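Local coordinates for protein beta-N-acetylhexosaminidase (Bacteroides fragilis, PDB 4PYS) that probably hydrolyses terminal N-acetylhexosamine residues from the non-reducing ends of glycans, as a family 20 glycoside hydrolase, and binds a zinc ion through four cysteines, at residues S41-F46 against V56-E61; E48-E53 against Y101-L106. All blocks are in the same frame, centred on the assembly; numbering follows the deposited sequence.

Contact 1. Residues S41-F46 against V56-E61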
loop_
_atom_site.group_PDB
_atom_site.type_symbol
_atom_site.label_atom_id
_atom_site.label_comp_id
_atom_site.label_asym_id
_atom_site.label_seq_id
_atom_site.Cartn_x
_atom_site.Cartn_y
_atom_site.Cartn_z
ATOM N N SER A 41 5.757 19.824 -7.282
ATOM C CA SER A 41 5.254 18.604 -6.656
ATOM C C SER A 41 5.783 17.318 -7.295
ATOM O O SER A 41 5.906 16.293 -6.625
ATOM C CB SER A 41 3.741 18.576 -6.738
ATOM O OG SER A 41 3.380 18.308 -8.075
ATOM N N PHE A 42 6.069 17.363 -8.595
ATOM C CA PHE A 42 6.521 16.164 -9.298
ATOM C C PHE A 42 7.984 16.221 -9.704
ATOM O O PHE A 42 8.578 15.204 -10.069
ATOM C CB PHE A 42 5.639 15.881 -10.520
ATOM C CG PHE A 42 5.651 16.970 -11.559
ATOM C CD1 PHE A 42 6.629 16.998 -12.542
ATOM C CD2 PHE A 42 4.668 17.948 -11.568
ATOM C CE1 PHE A 42 6.639 17.987 -13.503
ATOM C CE2 PHE A 42 4.669 18.938 -12.524
ATOM C CZ PHE A 42 5.658 18.957 -13.497
ATOM N N ILE A 43 8.576 17.404 -9.625
ATOM C CA ILE A 43 9.878 17.613 -10.236
ATOM C C ILE A 43 11.047 16.928 -9.511
ATOM O O ILE A 43 12.048 16.587 -10.141
ATOM C CB ILE A 43 10.160 19.112 -10.462
ATOM C CG1 ILE A 43 11.090 19.291 -11.659
ATOM C CG2 ILE A 43 10.699 19.772 -9.199
ATOM C CD1 ILE A 43 10.570 18.611 -12.921
ATOM N N ARG A 44 10.931 16.721 -8.201
ATOM C CA ARG A 44 11.988 16.026 -7.474
ATOM C C ARG A 44 12.151 14.588 -7.983
ATOM O O ARG A 44 13.271 14.065 -8.052
ATOM C CB ARG A 44 11.731 16.055 -5.967
ATOM C CG ARG A 44 12.087 17.390 -5.317
ATOM C CD ARG A 44 11.995 17.326 -3.798
ATOM N NE ARG A 44 10.655 17.654 -3.317
ATOM C CZ ARG A 44 10.232 18.894 -3.082
ATOM N NH1 ARG A 44 11.044 19.923 -3.290
ATOM N NH2 ARG A 44 8.998 19.107 -2.643
ATOM N N LEU A 45 11.043 13.963 -8.367
ATOM C CA LEU A 45 11.096 12.606 -8.918
ATOM C C LEU A 45 11.771 12.600 -10.287
ATOM O O LEU A 45 12.552 11.697 -10.606
ATOM C CB LEU A 45 9.697 11.988 -9.015
ATOM C CG LEU A 45 9.621 10.530 -9.479
ATOM C CD1 LEU A 45 10.332 9.609 -8.486
ATOM C CD2 LEU A 45 8.172 10.086 -9.676
ATOM N N PHE A 46 11.462 13.607 -11.096
ATOM C CA PHE A 46 12.086 13.741 -12.406
ATOM C C PHE A 46 13.600 13.908 -12.269
ATOM O O PHE A 46 14.375 13.271 -12.992
ATOM C CB PHE A 46 11.486 14.942 -13.160
ATOM C CG PHE A 46 12.088 15.155 -14.517
ATOM C CD1 PHE A 46 11.587 14.478 -15.621
ATOM C CD2 PHE A 46 13.164 16.021 -14.690
ATOM C CE1 PHE A 46 12.143 14.652 -16.872
ATOM C CE2 PHE A 46 13.730 16.203 -15.941
ATOM C CZ PHE A 46 13.217 15.519 -17.037
ATOM N N VAL A 56 19.130 20.669 -16.240
ATOM C CA VAL A 56 17.857 21.263 -16.654
ATOM C C VAL A 56 17.914 22.794 -16.723
ATOM O O VAL A 56 18.423 23.446 -15.810
ATOM C CB VAL A 56 16.711 20.815 -15.719
ATOM C CG1 VAL A 56 15.450 21.626 -15.975
ATOM C CG2 VAL A 56 16.426 19.336 -15.915
ATOM N N GLU A 57 17.415 23.355 -17.825
ATOM C CA GLU A 57 17.262 24.803 -17.979
ATOM C C GLU A 57 15.774 25.108 -18.080
ATOM O O GLU A 57 15.122 24.649 -19.015
ATOM C CB GLU A 57 17.904 25.287 -19.279
ATOM C CG GLU A 57 19.415 25.327 -19.322
ATOM C CD GLU A 57 19.919 25.909 -20.635
ATOM O OE1 GLU A 57 19.167 26.680 -21.274
ATOM O OE2 GLU A 57 21.061 25.590 -21.028
ATOM N N TRP A 58 15.229 25.878 -17.144
ATOM C CA TRP A 58 13.810 26.227 -17.217
ATOM C C TRP A 58 13.566 27.410 -18.149
ATOM O O TRP A 58 14.146 28.484 -17.981
ATOM C CB TRP A 58 13.232 26.467 -15.823
ATOM C CG TRP A 58 13.131 25.200 -15.055
ATOM C CD1 TRP A 58 14.026 24.714 -14.143
ATOM C CD2 TRP A 58 12.086 24.230 -15.152
ATOM N NE1 TRP A 58 13.591 23.506 -13.655
ATOM C CE2 TRP A 58 12.403 23.184 -14.261
ATOM C CE3 TRP A 58 10.907 24.146 -15.900
ATOM C CZ2 TRP A 58 11.585 22.068 -14.101
ATOM C CZ3 TRP A 58 10.095 23.034 -15.744
ATOM C CH2 TRP A 58 10.436 22.010 -14.849
ATOM N N CYS A 59 12.715 27.184 -19.146
ATOM C CA CYS A 59 12.443 28.166 -20.194
ATOM C C CYS A 59 11.165 28.936 -19.923
ATOM O O CYS A 59 10.203 28.389 -19.378
ATOM C CB CYS A 59 12.292 27.467 -21.544
ATOM S SG CYS A 59 13.813 26.807 -22.208
ATOM N N LYS A 60 11.147 30.200 -20.326
ATOM C CA LYS A 60 9.929 30.991 -20.231
ATOM C C LYS A 60 9.027 30.719 -21.435
ATOM O O LYS A 60 7.800 30.726 -21.315
ATOM C CB LYS A 60 10.250 32.483 -20.139
ATOM C CG LYS A 60 9.292 33.248 -19.237
ATOM C CD LYS A 60 9.237 34.725 -19.592
ATOM N N GLU A 61 9.641 30.479 -22.591
ATOM C CA GLU A 61 8.896 30.215 -23.822
ATOM C C GLU A 61 8.849 28.725 -24.138
ATOM O O GLU A 61 9.890 28.097 -24.343
ATOM C CB GLU A 61 9.515 30.978 -24.995
ATOM C CG GLU A 61 9.303 32.481 -24.931
ATOM C CD GLU A 61 7.837 32.858 -25.034
ATOM O OE1 GLU A 61 7.299 33.441 -24.068
ATOM O OE2 GLU A 61 7.219 32.569 -26.081
#

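Contact 2. Residues E48-E53 against Y101-L106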
loop_
_atom_site.group_PDB
_atom_site.type_symbol
_atom_site.label_atom_id
_atom_site.label_comp_id
_atom_site.label_asym_id
_atom_site.label_seq_id
_atom_site.Cartn_x
_atom_site.Cartn_y
_atom_site.Cartn_z
ATOM N N GLU A 48 15.466 12.944 -9.877
ATOM C CA GLU A 48 16.043 11.734 -9.316
ATOM C C GLU A 48 16.141 10.587 -10.328
ATOM O O GLU A 48 17.098 9.807 -10.301
ATOM C CB GLU A 48 15.206 11.297 -8.110
ATOM C CG GLU A 48 15.735 10.072 -7.390
ATOM C CD GLU A 48 14.810 9.624 -6.275
ATOM O OE1 GLU A 48 14.455 10.459 -5.409
ATOM O OE2 GLU A 48 14.436 8.435 -6.273
ATOM N N LYS A 49 15.163 10.487 -11.222
ATOM C CA LYS A 49 15.022 9.285 -12.046
ATOM C C LYS A 49 15.415 9.480 -13.508
ATOM O O LYS A 49 15.758 8.513 -14.191
ATOM C CB LYS A 49 13.590 8.751 -11.983
ATOM C CG LYS A 49 13.082 8.368 -10.584
ATOM C CD LYS A 49 13.953 7.301 -9.917
ATOM C CE LYS A 49 13.226 6.681 -8.707
ATOM N NZ LYS A 49 14.158 5.844 -7.853
ATOM N N LEU A 50 15.374 10.723 -13.987
ATOM C CA LEU A 50 15.561 10.988 -15.418
ATOM C C LEU A 50 16.711 11.945 -15.745
ATOM O O LEU A 50 17.686 11.552 -16.390
ATOM C CB LEU A 50 14.247 11.489 -16.034
ATOM C CG LEU A 50 13.144 10.429 -16.106
ATOM C CD1 LEU A 50 11.792 11.045 -16.409
ATOM C CD2 LEU A 50 13.518 9.408 -17.168
ATOM N N VAL A 51 16.588 13.199 -15.317
ATOM C CA VAL A 51 17.596 14.221 -15.623
ATOM C C VAL A 51 17.884 15.034 -14.373
ATOM O O VAL A 51 16.970 15.647 -13.821
ATOM C CB VAL A 51 17.090 15.205 -16.706
ATOM C CG1 VAL A 51 18.162 16.256 -17.036
ATOM C CG2 VAL A 51 16.664 14.461 -17.954
ATOM N N PRO A 52 19.155 15.066 -13.939
ATOM C CA PRO A 52 19.546 15.842 -12.756
ATOM C C PRO A 52 19.226 17.319 -12.945
ATOM O O PRO A 52 19.381 17.824 -14.057
ATOM C CB PRO A 52 21.073 15.682 -12.719
ATOM C CG PRO A 52 21.376 14.487 -13.557
ATOM C CD PRO A 52 20.321 14.466 -14.617
ATOM N N GLU A 53 18.827 18.004 -11.879
ATOM C CA GLU A 53 18.532 19.434 -11.954
ATOM C C GLU A 53 19.671 20.249 -12.586
ATOM O O GLU A 53 19.426 21.265 -13.244
ATOM C CB GLU A 53 18.165 19.975 -10.563
ATOM C CG GLU A 53 17.842 21.471 -10.522
ATOM C CD GLU A 53 17.135 21.887 -9.244
ATOM O OE1 GLU A 53 17.019 21.051 -8.323
ATOM O OE2 GLU A 53 16.690 23.051 -9.165
ATOM N N TYR A 101 2.990 9.672 -12.817
ATOM C CA TYR A 101 2.861 8.435 -13.566
ATOM C C TYR A 101 3.449 8.575 -14.964
ATOM O O TYR A 101 4.037 7.624 -15.482
ATOM C CB TYR A 101 1.395 7.968 -13.585
ATOM C CG TYR A 101 0.905 7.655 -12.183
ATOM C CD1 TYR A 101 1.754 7.068 -11.253
ATOM C CD2 TYR A 101 -0.389 7.984 -11.779
ATOM C CE1 TYR A 101 1.321 6.791 -9.946
ATOM C CE2 TYR A 101 -0.832 7.707 -10.481
ATOM C CZ TYR A 101 0.034 7.110 -9.577
ATOM O OH TYR A 101 -0.387 6.838 -8.285
ATOM N N ALA A 102 3.320 9.754 -15.572
ATOM C CA ALA A 102 4.011 9.997 -16.846
ATOM C C ALA A 102 5.520 9.837 -16.691
ATOM O O ALA A 102 6.187 9.280 -17.562
ATOM C CB ALA A 102 3.670 11.393 -17.404
ATOM N N ILE A 103 6.065 10.340 -15.583
ATOM C CA ILE A 103 7.489 10.195 -15.315
ATOM C C ILE A 103 7.857 8.727 -15.177
ATOM O O ILE A 103 8.883 8.304 -15.691
ATOM C CB ILE A 103 7.912 10.983 -14.045
ATOM C CG1 ILE A 103 7.936 12.485 -14.361
ATOM C CG2 ILE A 103 9.293 10.553 -13.536
ATOM C CD1 ILE A 103 7.973 13.374 -13.113
ATOM N N GLN A 104 7.017 7.945 -14.509
ATOM C CA GLN A 104 7.307 6.518 -14.373
ATOM C C GLN A 104 7.307 5.838 -15.748
ATOM O O GLN A 104 8.114 4.952 -16.008
ATOM C CB GLN A 104 6.294 5.828 -13.447
ATOM C CG GLN A 104 6.318 6.305 -12.001
ATOM C CD GLN A 104 7.618 5.969 -11.277
ATOM O OE1 GLN A 104 8.541 5.370 -11.847
ATOM N NE2 GLN A 104 7.687 6.347 -10.006
ATOM N N SER A 105 6.402 6.247 -16.633
ATOM C CA SER A 105 6.416 5.690 -17.987
ATOM C C SER A 105 7.659 6.114 -18.784
ATOM O O SER A 105 8.244 5.296 -19.500
ATOM C CB SER A 105 5.130 6.043 -18.747
ATOM O OG SER A 105 4.027 5.339 -18.195
ATOM N N LEU A 106 8.058 7.378 -18.666
ATOM C CA LEU A 106 9.254 7.859 -19.363
ATOM C C LEU A 106 10.489 7.082 -18.908
ATOM O O LEU A 106 11.377 6.786 -19.714
ATOM C CB LEU A 106 9.460 9.365 -19.134
ATOM C CG LEU A 106 8.522 10.311 -19.887
ATOM C CD1 LEU A 106 8.719 11.754 -19.417
ATOM C CD2 LEU A 106 8.754 10.208 -21.391
#

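Contact 1. Residues S41-F46 against V56-E61
The indole NE1 of Trp58 hydrogen-bonds to the hydroxyl of Tyr47, while the benzo edge of the same ring is set against Ile43. Ile43 CG1 lies 3.7 Å from Trp58 CZ2, and Ile43 CD1 meets that edge in the ring plane, 3.9 Å from Trp58 CH2. The two side chains arrive from opposite directions, and Ile43 CG1 stands roughly anti to its backbone N (chi1 -151°), which sends the longer branch out to the indole. From its own strand, Val56 covers one face of the indole, with CG1 3.5 Å above the plane and offset toward the rim. An amphipathic tryptophan suits this exposed position, since its polar N-H and its apolar edge are both used. The Ile43-Trp58 contact and the Tyr47-Trp58 bond join helix 43-49 to the second strand of a beta-alpha-beta unit, in which strands 31-35 and 56-58 run parallel, with backbone bonds from Met33 to Glu57 and Cys59. One turn further along the helix, Phe46 CG is anti to the backbone N (chi1 179°), which carries the ring toward the strand, and Phe46 CE2 reaches Val56 CG2 at 4.1 Å. The methyl sits at the ring's edge, near its plane. The Phe46 ring also meets Trp69 nearly perpendicularly.

Contact 2. Residues E48-E53 against Y101-L106
No flat group lies between Leu50 and its partners Ile103 and Leu106, and the side-chain contacts are aliphatic; the nearby planar groups of helix 96-109 serve other neighbours, Tyr101 meeting Trp462 edge-to-face and the Gln104 amide bonding to Arg107 and Ser157. Leu50 CD1 does most of the touching. Leu50 CD1 is 3.8 Å from Ile103 CG2 and 4.0 Å from Leu106 CB, two residues about one helical turn from each other. The second methyl, Leu50 CD2, comes to 4.2 Å from Leu106 C. Leu50 crosses the side chain of Leu106 at about a right angle but that of Ile103 more obliquely. With CG beside the backbone N (chi1 -69°), its forked end is directed at the helix. Branched aliphatic residues suit the place: Leu50 and Ile103 meet methyl to methyl, whereas Leu106 offers its CB. Helix 43-49 ends just before Leu50, at Lys49, whose NZ forms a salt bridge with Glu48 OE2 at 3.0 Å and has Asp154 as a second partner. Helix 96-109 lies beside helix 43-49, with Ile103 against Phe46, and Leu106 packs on Ile82 of strand 80-84 and Phe119 of strand 117-126.

From the N terminus the chain runs through 41-46, 48-53, 56-61 and 101-106, so the two contacts cross rather than nest. Contact 1 closes the short return of nine residues from helix 43-49 to strand 56-58; contact 2 starts within that return and closes a much longer excursion of 47 residues, which takes in strands 56-58, 67-71, 80-84 and 89-93, to reach helix 96-109. Helix 43-49 serves both, and their centres are about 11 Å apart. A probable backbone hydrogen bond, Val51 N to Phe46 O at 3.2 Å, joins them, as does packing of Val51 on Val56. Together they tie two helices and a strand of the sheet in domain 2 of the family 20 fold.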